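PDB 4CN9: proximal thread matrix protein 1 from Mytilus galloprovincialis, which is a collagen-binding matrix protein of the mussel byssus that carries two von Willebrand factor type A domains and binds zinc. Local coordinates for residues A[83-88]-A[123-128]; A[103-106]-A[112-115]; A[197-202]-A[209-214]; A[220-225]-A[238-243]. All coordinates share one frame; numbering follows the deposited sequence.

Contact 1. Residues A[83-88]-A[123-128]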
loop_
_atom_site.group_PDB
_atom_site.type_symbol
_atom_site.label_atom_id
_atom_site.label_comp_id
_atom_site.label_asym_id
_atom_site.label_seq_id
_atom_site.Cartn_x
_atom_site.Cartn_y
_atom_site.Cartn_z
ATOM N N GLU A 83 6.901 23.303 2.426
ATOM C CA GLU A 83 5.979 23.037 3.514
ATOM C C GLU A 83 6.181 21.630 4.092
ATOM O O GLU A 83 6.077 21.427 5.301
ATOM C CB GLU A 83 4.542 23.247 3.031
ATOM C CG GLU A 83 4.256 24.725 2.758
ATOM C CD GLU A 83 3.024 24.947 1.913
ATOM O OE1 GLU A 83 2.237 24.001 1.741
ATOM O OE2 GLU A 83 2.846 26.075 1.416
ATOM N N LEU A 84 6.494 20.669 3.225
ATOM C CA LEU A 84 6.860 19.320 3.669
ATOM C C LEU A 84 8.069 19.352 4.586
ATOM O O LEU A 84 8.060 18.749 5.656
ATOM C CB LEU A 84 7.188 18.432 2.464
ATOM C CG LEU A 84 6.017 18.175 1.515
ATOM C CD1 LEU A 84 6.474 17.433 0.267
ATOM C CD2 LEU A 84 4.925 17.399 2.246
ATOM N N VAL A 85 9.120 20.028 4.145
ATOM C CA VAL A 85 10.330 20.157 4.941
ATOM C C VAL A 85 10.011 20.664 6.348
ATOM O O VAL A 85 10.508 20.138 7.345
ATOM C CB VAL A 85 11.323 21.106 4.280
ATOM C CG1 VAL A 85 12.467 21.441 5.240
ATOM C CG2 VAL A 85 11.855 20.494 2.985
ATOM N N ASP A 86 9.160 21.679 6.423
ATOM C CA ASP A 86 8.810 22.311 7.701
ATOM C C ASP A 86 7.841 21.478 8.525
ATOM O O ASP A 86 7.492 21.859 9.637
ATOM C CB ASP A 86 8.223 23.714 7.456
ATOM C CG ASP A 86 9.303 24.767 7.239
ATOM O OD1 ASP A 86 10.488 24.479 7.526
ATOM O OD2 ASP A 86 8.976 25.881 6.784
ATOM N N SER A 87 7.417 20.336 7.984
ATOM C CA SER A 87 6.520 19.416 8.691
ATOM C C SER A 87 7.263 18.310 9.455
ATOM O O SER A 87 6.665 17.588 10.275
ATOM C CB SER A 87 5.555 18.781 7.687
ATOM O OG SER A 87 4.857 19.785 6.958
ATOM N N PHE A 88 8.562 18.175 9.199
ATOM C CA PHE A 88 9.357 17.132 9.843
ATOM C C PHE A 88 10.252 17.738 10.899
ATOM O O PHE A 88 11.251 18.372 10.589
ATOM C CB PHE A 88 10.165 16.342 8.804
ATOM C CG PHE A 88 9.305 15.466 7.941
ATOM C CD1 PHE A 88 8.955 14.197 8.361
ATOM C CD2 PHE A 88 8.821 15.928 6.735
ATOM C CE1 PHE A 88 8.156 13.399 7.586
ATOM C CE2 PHE A 88 8.023 15.131 5.951
ATOM C CZ PHE A 88 7.678 13.867 6.390
ATOM N N GLU A 123 16.243 25.739 6.732
ATOM C CA GLU A 123 16.403 26.947 5.921
ATOM C C GLU A 123 17.250 26.671 4.686
ATOM O O GLU A 123 16.878 27.040 3.582
ATOM C CB GLU A 123 17.069 28.066 6.736
ATOM C CG GLU A 123 17.319 29.333 5.932
ATOM C CD GLU A 123 18.165 30.351 6.682
ATOM O OE1 GLU A 123 19.355 30.067 6.941
ATOM O OE2 GLU A 123 17.638 31.434 7.010
ATOM N N ASP A 124 18.398 26.038 4.890
ATOM C CA ASP A 124 19.277 25.670 3.788
ATOM C C ASP A 124 18.602 24.731 2.777
ATOM O O ASP A 124 18.778 24.891 1.565
ATOM C CB ASP A 124 20.548 25.028 4.333
ATOM C CG ASP A 124 21.510 26.051 4.920
ATOM O OD1 ASP A 124 21.316 27.254 4.677
ATOM O OD2 ASP A 124 22.461 25.648 5.614
ATOM N N ILE A 125 17.837 23.761 3.274
ATOM C CA ILE A 125 17.097 22.856 2.394
ATOM C C ILE A 125 16.078 23.645 1.575
ATOM O O ILE A 125 15.955 23.449 0.364
ATOM C CB ILE A 125 16.400 21.733 3.186
ATOM C CG1 ILE A 125 17.447 20.789 3.799
ATOM C CG2 ILE A 125 15.435 20.958 2.288
ATOM C CD1 ILE A 125 16.894 19.934 4.922
ATOM N N LYS A 126 15.363 24.561 2.225
ATOM C CA LYS A 126 14.347 25.349 1.530
ATOM C C LYS A 126 14.952 26.240 0.437
ATOM O O LYS A 126 14.371 26.396 -0.639
ATOM C CB LYS A 126 13.488 26.131 2.537
ATOM C CG LYS A 126 12.579 25.204 3.364
ATOM C CD LYS A 126 11.528 25.941 4.184
ATOM C CE LYS A 126 12.144 26.766 5.313
ATOM N NZ LYS A 126 11.090 27.613 5.940
ATOM N N LYS A 127 16.131 26.793 0.710
ATOM C CA LYS A 127 16.880 27.564 -0.273
ATOM C C LYS A 127 17.304 26.673 -1.445
ATOM O O LYS A 127 17.215 27.069 -2.610
ATOM C CB LYS A 127 18.113 28.180 0.397
ATOM C CG LYS A 127 19.092 28.870 -0.536
ATOM C CD LYS A 127 18.600 30.232 -0.987
ATOM C CE LYS A 127 19.700 30.990 -1.742
ATOM N NZ LYS A 127 19.147 32.089 -2.592
ATOM N N GLY A 128 17.759 25.464 -1.135
ATOM C CA GLY A 128 18.053 24.490 -2.175
ATOM C C GLY A 128 16.865 24.257 -3.085
ATOM O O GLY A 128 17.005 24.235 -4.301
#

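Contact 2. Residues A[103-106]-A[112-115]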
loop_
_atom_site.group_PDB
_atom_site.type_symbol
_atom_site.label_atom_id
_atom_site.label_comp_id
_atom_site.label_asym_id
_atom_site.label_seq_id
_atom_site.Cartn_x
_atom_site.Cartn_y
_atom_site.Cartn_z
ATOM N N VAL A 103 16.129 16.050 -3.147
ATOM C CA VAL A 103 15.203 16.260 -4.243
ATOM C C VAL A 103 15.836 15.842 -5.546
ATOM O O VAL A 103 16.978 16.212 -5.856
ATOM C CB VAL A 103 14.777 17.718 -4.355
ATOM C CG1 VAL A 103 13.887 17.910 -5.576
ATOM C CG2 VAL A 103 14.058 18.156 -3.093
ATOM N N VAL A 104 15.066 15.076 -6.307
ATOM C CA VAL A 104 15.477 14.556 -7.594
ATOM C C VAL A 104 14.463 14.978 -8.645
ATOM O O VAL A 104 13.257 14.726 -8.491
ATOM C CB VAL A 104 15.531 13.022 -7.521
ATOM C CG1 VAL A 104 15.716 12.412 -8.901
ATOM C CG2 VAL A 104 16.629 12.598 -6.552
ATOM N N GLN A 105 14.938 15.659 -9.687
ATOM C CA GLN A 105 14.072 16.094 -10.789
ATOM C C GLN A 105 14.035 15.015 -11.862
ATOM O O GLN A 105 15.036 14.349 -12.120
ATOM C CB GLN A 105 14.574 17.409 -11.410
ATOM C CG GLN A 105 14.706 18.563 -10.444
ATOM C CD GLN A 105 15.627 19.696 -10.957
ATOM O OE1 GLN A 105 16.491 20.184 -10.229
ATOM N NE2 GLN A 105 15.429 20.114 -12.194
ATOM N N PHE A 106 12.884 14.839 -12.491
ATOM C CA PHE A 106 12.758 13.839 -13.545
ATOM C C PHE A 106 11.771 14.290 -14.616
ATOM O O PHE A 106 10.728 14.897 -14.313
ATOM C CB PHE A 106 12.317 12.482 -12.961
ATOM C CG PHE A 106 10.826 12.379 -12.732
ATOM C CD1 PHE A 106 10.253 12.842 -11.552
ATOM C CD2 PHE A 106 10.001 11.846 -13.711
ATOM C CE1 PHE A 106 8.874 12.776 -11.355
ATOM C CE2 PHE A 106 8.621 11.777 -13.528
ATOM C CZ PHE A 106 8.059 12.237 -12.351
ATOM N N THR A 112 19.679 14.989 -9.967
ATOM C CA THR A 112 19.620 15.198 -8.529
ATOM C C THR A 112 19.790 16.674 -8.253
ATOM O O THR A 112 20.812 17.244 -8.606
ATOM C CB THR A 112 20.698 14.391 -7.788
ATOM O OG1 THR A 112 20.374 12.995 -7.864
ATOM C CG2 THR A 112 20.776 14.801 -6.326
ATOM N N ALA A 113 18.779 17.309 -7.664
ATOM C CA ALA A 113 18.907 18.725 -7.303
ATOM C C ALA A 113 19.877 18.860 -6.138
ATOM O O ALA A 113 20.785 19.689 -6.156
ATOM C CB ALA A 113 17.557 19.331 -6.954
ATOM N N PHE A 114 19.675 18.048 -5.112
ATOM C CA PHE A 114 20.637 17.946 -4.022
ATOM C C PHE A 114 20.404 16.627 -3.296
ATOM O O PHE A 114 19.272 16.135 -3.233
ATOM C CB PHE A 114 20.568 19.151 -3.069
ATOM C CG PHE A 114 19.196 19.419 -2.491
ATOM C CD1 PHE A 114 18.779 18.796 -1.324
ATOM C CD2 PHE A 114 18.330 20.305 -3.115
ATOM C CE1 PHE A 114 17.520 19.049 -0.795
ATOM C CE2 PHE A 114 17.089 20.560 -2.598
ATOM C CZ PHE A 114 16.676 19.929 -1.433
ATOM N N PRO A 115 21.486 16.017 -2.799
ATOM C CA PRO A 115 21.420 14.761 -2.048
ATOM C C PRO A 115 21.004 14.956 -0.585
ATOM O O PRO A 115 21.014 16.078 -0.079
ATOM C CB PRO A 115 22.863 14.254 -2.107
ATOM C CG PRO A 115 23.683 15.501 -2.178
ATOM C CD PRO A 115 22.880 16.470 -2.997
#

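Contact 3. Residues A[197-202]-A[209-214]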
loop_
_atom_site.group_PDB
_atom_site.type_symbol
_atom_site.label_atom_id
_atom_site.label_comp_id
_atom_site.label_asym_id
_atom_site.label_seq_id
_atom_site.Cartn_x
_atom_site.Cartn_y
_atom_site.Cartn_z
ATOM N N VAL A 197 6.390 4.661 -0.500
ATOM C CA VAL A 197 6.189 5.496 -1.666
ATOM C C VAL A 197 4.804 6.173 -1.652
ATOM O O VAL A 197 3.759 5.515 -1.572
ATOM C CB VAL A 197 6.389 4.698 -2.965
ATOM C CG1 VAL A 197 6.255 5.601 -4.165
ATOM C CG2 VAL A 197 7.754 4.010 -2.961
ATOM N N ILE A 198 4.821 7.500 -1.705
ATOM C CA ILE A 198 3.603 8.297 -1.807
ATOM C C ILE A 198 3.623 8.932 -3.187
ATOM O O ILE A 198 4.669 9.418 -3.642
ATOM C CB ILE A 198 3.551 9.388 -0.702
ATOM C CG1 ILE A 198 3.422 8.728 0.672
ATOM C CG2 ILE A 198 2.394 10.357 -0.936
ATOM C CD1 ILE A 198 4.016 9.538 1.831
ATOM N N ALA A 199 2.485 8.898 -3.870
ATOM C CA ALA A 199 2.376 9.453 -5.210
ATOM C C ALA A 199 1.293 10.541 -5.268
ATOM O O ALA A 199 0.154 10.317 -4.859
ATOM C CB ALA A 199 2.047 8.347 -6.205
ATOM N N ILE A 200 1.670 11.710 -5.767
ATOM C CA ILE A 200 0.751 12.821 -5.991
ATOM C C ILE A 200 0.601 13.105 -7.480
ATOM O O ILE A 200 1.585 13.380 -8.198
ATOM C CB ILE A 200 1.232 14.105 -5.306
ATOM C CG1 ILE A 200 1.415 13.881 -3.807
ATOM C CG2 ILE A 200 0.232 15.246 -5.575
ATOM C CD1 ILE A 200 2.276 14.901 -3.114
ATOM N N GLY A 201 -0.644 13.041 -7.936
ATOM C CA GLY A 201 -0.995 13.304 -9.313
ATOM C C GLY A 201 -1.704 14.642 -9.440
ATOM O O GLY A 201 -2.634 14.938 -8.697
ATOM N N ILE A 202 -1.241 15.452 -10.377
ATOM C CA ILE A 202 -1.803 16.777 -10.603
ATOM C C ILE A 202 -2.355 16.917 -12.019
ATOM O O ILE A 202 -1.678 16.592 -12.993
ATOM C CB ILE A 202 -0.751 17.855 -10.355
ATOM C CG1 ILE A 202 -0.202 17.713 -8.941
ATOM C CG2 ILE A 202 -1.366 19.242 -10.525
ATOM C CD1 ILE A 202 1.288 17.743 -8.844
ATOM N N THR A 209 -4.289 4.553 -12.064
ATOM C CA THR A 209 -3.958 3.158 -11.805
ATOM C C THR A 209 -2.454 2.925 -11.855
ATOM O O THR A 209 -1.946 2.060 -11.158
ATOM C CB THR A 209 -4.669 2.219 -12.787
ATOM O OG1 THR A 209 -4.518 2.723 -14.119
ATOM C CG2 THR A 209 -6.149 2.140 -12.445
ATOM N N GLU A 210 -1.747 3.701 -12.674
ATOM C CA GLU A 210 -0.283 3.624 -12.722
ATOM C C GLU A 210 0.317 4.114 -11.406
ATOM O O GLU A 210 1.227 3.500 -10.851
ATOM C CB GLU A 210 0.263 4.444 -13.901
ATOM C CG GLU A 210 1.754 4.772 -13.817
ATOM C CD GLU A 210 2.280 5.424 -15.092
ATOM O OE1 GLU A 210 2.631 4.672 -16.036
ATOM O OE2 GLU A 210 2.338 6.683 -15.154
ATOM N N LEU A 211 -0.193 5.228 -10.897
ATOM C CA LEU A 211 0.269 5.724 -9.607
ATOM C C LEU A 211 -0.068 4.728 -8.494
ATOM O O LEU A 211 0.722 4.509 -7.570
ATOM C CB LEU A 211 -0.325 7.099 -9.315
ATOM C CG LEU A 211 0.096 8.218 -10.281
ATOM C CD1 LEU A 211 -0.352 9.583 -9.740
ATOM C CD2 LEU A 211 1.603 8.206 -10.575
ATOM N N GLU A 212 -1.242 4.112 -8.592
ATOM C CA GLU A 212 -1.659 3.112 -7.611
ATOM C C GLU A 212 -0.740 1.883 -7.574
ATOM O O GLU A 212 -0.576 1.259 -6.524
ATOM C CB GLU A 212 -3.104 2.668 -7.866
ATOM C CG GLU A 212 -4.124 3.637 -7.327
ATOM C CD GLU A 212 -5.545 3.293 -7.742
ATOM O OE1 GLU A 212 -5.723 2.473 -8.673
ATOM O OE2 GLU A 212 -6.476 3.852 -7.122
ATOM N N GLN A 213 -0.159 1.533 -8.711
ATOM C CA GLN A 213 0.774 0.417 -8.776
ATOM C C GLN A 213 2.121 0.803 -8.152
ATOM O O GLN A 213 2.783 -0.032 -7.542
ATOM C CB GLN A 213 1.024 -0.005 -10.222
ATOM C CG GLN A 213 -0.177 -0.503 -11.001
ATOM C CD GLN A 213 0.212 -1.031 -12.383
ATOM O OE1 GLN A 213 0.563 -0.260 -13.287
ATOM N NE2 GLN A 213 0.174 -2.351 -12.543
ATOM N N ILE A 214 2.510 2.066 -8.322
ATOM C CA ILE A 214 3.793 2.594 -7.831
ATOM C C ILE A 214 3.825 2.799 -6.323
ATOM O O ILE A 214 4.789 2.421 -5.659
ATOM C CB ILE A 214 4.120 3.938 -8.535
ATOM C CG1 ILE A 214 4.457 3.681 -10.003
ATOM C CG2 ILE A 214 5.278 4.641 -7.867
ATOM C CD1 ILE A 214 4.417 4.915 -10.879
#

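Contact 4. Residues A[220-225]-A[238-243]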
loop_
_atom_site.group_PDB
_atom_site.type_symbol
_atom_site.label_atom_id
_atom_site.label_comp_id
_atom_site.label_asym_id
_atom_site.label_seq_id
_atom_site.Cartn_x
_atom_site.Cartn_y
_atom_site.Cartn_z
ATOM N N TYR A 220 -2.138 5.503 -0.770
ATOM C CA TYR A 220 -0.977 6.392 -0.734
ATOM C C TYR A 220 -0.874 7.231 -2.014
ATOM O O TYR A 220 0.154 7.886 -2.264
ATOM C CB TYR A 220 0.303 5.576 -0.553
ATOM C CG TYR A 220 0.498 5.022 0.837
ATOM C CD1 TYR A 220 -0.436 4.155 1.404
ATOM C CD2 TYR A 220 1.626 5.341 1.573
ATOM C CE1 TYR A 220 -0.253 3.644 2.671
ATOM C CE2 TYR A 220 1.819 4.834 2.857
ATOM C CZ TYR A 220 0.886 3.978 3.391
ATOM O OH TYR A 220 1.082 3.464 4.654
ATOM N N VAL A 221 -1.918 7.192 -2.839
ATOM C CA VAL A 221 -2.011 8.037 -4.024
ATOM C C VAL A 221 -2.952 9.196 -3.737
ATOM O O VAL A 221 -4.095 8.986 -3.330
ATOM C CB VAL A 221 -2.557 7.283 -5.236
ATOM C CG1 VAL A 221 -2.712 8.247 -6.430
ATOM C CG2 VAL A 221 -1.653 6.106 -5.598
ATOM N N LEU A 222 -2.462 10.416 -3.924
ATOM C CA LEU A 222 -3.272 11.615 -3.737
ATOM C C LEU A 222 -3.382 12.359 -5.064
ATOM O O LEU A 222 -2.432 12.397 -5.845
ATOM C CB LEU A 222 -2.649 12.506 -2.676
ATOM C CG LEU A 222 -2.436 11.832 -1.319
ATOM C CD1 LEU A 222 -1.664 12.744 -0.423
ATOM C CD2 LEU A 222 -3.750 11.435 -0.683
ATOM N N THR A 223 -4.553 12.923 -5.336
ATOM C CA THR A 223 -4.785 13.609 -6.604
ATOM C C THR A 223 -5.384 14.992 -6.368
ATOM O O THR A 223 -6.076 15.230 -5.382
ATOM C CB THR A 223 -5.728 12.811 -7.530
ATOM O OG1 THR A 223 -7.017 12.699 -6.918
ATOM C CG2 THR A 223 -5.176 11.417 -7.795
ATOM N N THR A 224 -5.093 15.906 -7.280
ATOM C CA THR A 224 -5.646 17.248 -7.222
ATOM C C THR A 224 -5.761 17.770 -8.650
ATOM O O THR A 224 -5.054 17.301 -9.557
ATOM C CB THR A 224 -4.781 18.172 -6.349
ATOM O OG1 THR A 224 -5.357 19.479 -6.316
ATOM C CG2 THR A 224 -3.367 18.270 -6.892
ATOM N N ASN A 225 -6.657 18.726 -8.855
ATOM C CA ASN A 225 -6.969 19.194 -10.200
ATOM C C ASN A 225 -6.016 20.259 -10.720
ATOM O O ASN A 225 -5.883 20.442 -11.921
ATOM C CB ASN A 225 -8.408 19.719 -10.255
ATOM C CG ASN A 225 -9.423 18.609 -10.446
ATOM O OD1 ASN A 225 -10.403 18.509 -9.704
ATOM N ND2 ASN A 225 -9.188 17.760 -11.442
ATOM N N ILE A 238 1.583 14.229 4.973
ATOM C CA ILE A 238 2.300 14.063 6.218
ATOM C C ILE A 238 1.750 12.867 7.001
ATOM O O ILE A 238 2.509 12.135 7.621
ATOM C CB ILE A 238 2.210 15.327 7.097
ATOM C CG1 ILE A 238 2.808 16.530 6.359
ATOM C CG2 ILE A 238 2.898 15.090 8.431
ATOM C CD1 ILE A 238 4.212 16.310 5.815
ATOM N N ASP A 239 0.431 12.687 6.971
ATOM C CA ASP A 239 -0.203 11.559 7.653
ATOM C C ASP A 239 0.305 10.236 7.108
ATOM O O ASP A 239 0.578 9.315 7.873
ATOM C CB ASP A 239 -1.727 11.611 7.501
ATOM C CG ASP A 239 -2.363 12.697 8.355
ATOM O OD1 ASP A 239 -1.682 13.218 9.262
ATOM O OD2 ASP A 239 -3.543 13.022 8.119
ATOM N N LEU A 240 0.414 10.144 5.783
ATOM C CA LEU A 240 0.935 8.929 5.141
ATOM C C LEU A 240 2.435 8.763 5.362
ATOM O O LEU A 240 2.920 7.641 5.547
ATOM C CB LEU A 240 0.631 8.944 3.643
ATOM C CG LEU A 240 -0.836 8.906 3.221
ATOM C CD1 LEU A 240 -1.002 9.412 1.792
ATOM C CD2 LEU A 240 -1.378 7.488 3.347
ATOM N N ALA A 241 3.179 9.868 5.337
ATOM C CA ALA A 241 4.626 9.807 5.548
ATOM C C ALA A 241 4.926 9.361 6.963
ATOM O O ALA A 241 5.950 8.725 7.215
ATOM C CB ALA A 241 5.268 11.157 5.293
ATOM N N CYS A 242 4.028 9.697 7.887
ATOM C CA CYS A 242 4.246 9.392 9.290
ATOM C C CYS A 242 3.582 8.074 9.691
ATOM O O CYS A 242 3.536 7.739 10.871
ATOM C CB CYS A 242 3.698 10.524 10.168
ATOM S SG CYS A 242 4.766 10.961 11.545
ATOM N N GLU A 243 3.042 7.352 8.712
ATOM C CA GLU A 243 2.480 6.034 8.957
ATOM C C GLU A 243 3.626 5.032 9.053
ATOM O O GLU A 243 4.376 4.850 8.106
ATOM C CB GLU A 243 1.532 5.654 7.821
ATOM C CG GLU A 243 0.730 4.383 8.046
ATOM C CD GLU A 243 -0.447 4.576 8.994
ATOM O OE1 GLU A 243 -0.712 5.723 9.410
ATOM O OE2 GLU A 243 -1.115 3.576 9.317
#

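Contact 1. Residues A[83-88]-A[123-128]
Asp86 and Lys126 close the more exposed edge of this contact with a salt bridge, Lys126 NZ lying 2.9 Å from Asp86 OD2. The ammonium group meets OD2 on its syn lone pair, the side of the other oxygen, yet Asp86 OD1 stays 3.6 Å from Lys126 NZ, and the grip is one-sided, not forked. The two side chains cross at about a right angle, with Lys126 CE also resting against the carboxylate. A bend at the third torsion of Lys126 (-68°) folds the end of its chain toward the acid. Replacing Asp86 with an alanine removes the carboxylate, which would probably leave the Lys126 ammonium without this counter-charge and its chain end free to turn. Deeper in, the buried pair Val85 and Ile125 meets through one methyl each, Val85 CG2 3.7 Å from Ile125 CG2. The other branch of Val85, CG1, lies 4.2 Å from Lys126 CG, the point where apolar packing passes into the ion pair. This is helix-on-helix packing within a von Willebrand factor type A domain: the C-terminal end of helix 73-85 meets helix 122-130, and both Val85 and Ile125 also rest on Phe101 of strand 100-106. Past Val85 the helix ends in a type I turn that runs to Phe88. Ser87 secures this end twice, through its backbone N to Leu84 O at 2.9 Å and through its hydroxyl OG to Glu83 O at 2.6 Å, the hydroxyl tilted 30° from the carbonyl plane. Farther out, Lys448 NZ binds Asp86 O and Lys122 NZ binds Phe88 O.

Contact 2. Residues A[103-106]-A[112-115]
Val103 O receives two backbone N-H groups from segment 112-115, Ala113 N at 2.8 Å and Phe114 N in a weak bond at 3.3 Å. The shorter bond is the more bent, 136° at the hydrogen, and Ala113 N stands 21° from the carbonyl plane. Val103 returns the favour: its N reaches Phe114 O at 3.1 Å, in the carbonyl plane of that oxygen. Side-chain polar groups look elsewhere. Gln105 NE2 is held by Asp62 OD2 and Val133 O, while Gln105 OE1 lies 3.5 Å from the methyl Ala113 CB. Thr112 OG1 bonds to His148 NE2 and rests against Val104 CG2 at 4.0 Å. With chi1 at 55°, Phe114 CG sits between the backbone N and the carbonyl carbon, which folds the ring back over Val103: Phe114 CZ is 3.6 Å from Val103 CG2, and Val103 N lies over the rim of one ring face. A serine in place of Phe114 would probably open a gap beside Val103 and Phe119, whose ring packs edge-to-face with the phenylalanine. The register slips by one residue between Val103 and Val104, and Ala113 and Phe114 together face Val103. That is a classic beta bulge, set where the short edge strand of the hairpin 100-106/110-112 leaves the mixed sheet of the von Willebrand factor type A fold.

Contact 3. Residues A[197-202]-A[209-214]
Ile214, which packs against Val197, gives its backbone N-H to Glu210 O at 3.2 Å, an oxygen that also takes weak bonds from Gln213 N and from Gln184 NE2 of helix 183-192. This shared acceptor lies in the last turn of helix 208-214, where Gln213 N also bonds to Thr209 O at 3.1 Å. From that turn Ile214 presents two groups to the strand. The branch methyl Ile214 CG2 lies 3.9 Å from Val197 CG1, the two side chains passing obliquely, and Ile214 O lies 3.8 Å from the same Val197 CG1. A chi1 of -70° sets Ile214 CG2 anti to the backbone N, and in that position it meets the valine methyl. Lys191 NZ bonds to Gln213 O and, weakly, to Ile214 O, and Ser177 N bonds to Glu210 OE2. Strand 195-202 and helix 208-214 are the first two elements of a beta-alpha-beta unit that goes on to strand 221-224; their local axes come within 8.2 Å and run nearly antiparallel, at 165°. One turn back along the helix, Leu211 packs over the middle of the strand, Leu211 CB lying 4.1 Å from Ala199 CB. With no side chain on Gly201, the methyl Leu211 CD1 comes directly against its backbone, 3.8 Å from Gly201 CA. The Gly201 end of the strand lies toward the zinc site formed by Ser63, Ser65 and Asp174.

Contact 4. Residues A[220-225]-A[238-243]
Tyr220 and Leu240 bring their CA atoms to 6.7 Å where helix 234-241 ends, its last turn closed by Cys242 N to Ile238 O at 2.9 Å before the chain leaves helical geometry at Cys242. Leu240 carries most of the contact, with its two methyls on separate tasks. Leu240 CD2 stands over the centre of one face of the Tyr220 ring in a CH-pi contact, 3.8 Å from the centroid and only 5° off the ring normal. Leu240 CD1 lies 3.9 Å from Tyr220 CA and meets Leu222 CD1 tip to tip at 4.1 Å. Here the C-terminal helix of the first von Willebrand factor type A domain covers its edge strand 221-224, and Leu240 also touches Ile198 of the neighbouring strand. At the far end of the ring, Tyr220 OH rests on the aliphatic part of Glu243, 3.5 Å from Glu243 CG. A bend at chi2 of Glu243 (77°) leads its carboxylate away, and that plane stands 84° to the ring. Beyond the helix, Cys242 forms a disulfide with Cys50, and Glu243 packs on Cys441 and Pro443 of strand 439-447.

How the contacts relate
Contacts 2 and 3 are the buried ones and sit at different places in one mixed sheet: contact 2 is a backbone hydrogen-bonded edge, contact 3 an apolar helix-to-strand layer. Contacts 1 and 4 are only partly buried, and each involves the C-terminal end of one helix (73-85 and 234-241). Contact 1 adds a charged pair to its valine-isoleucine packing, whereas contact 4 relies on a methyl over an aromatic face. Contacts 3 and 4 adjoin through neighbouring strands, Ala199 O to Leu222 N and Gly201 N to Leu222 O each spanning 2.8 Å. Contacts 1 and 4 touch where Ser87 and Phe88 pack on Ile238 and Ala241; contact 1 meets contact 2 through Gly128 and the Phe114 ring.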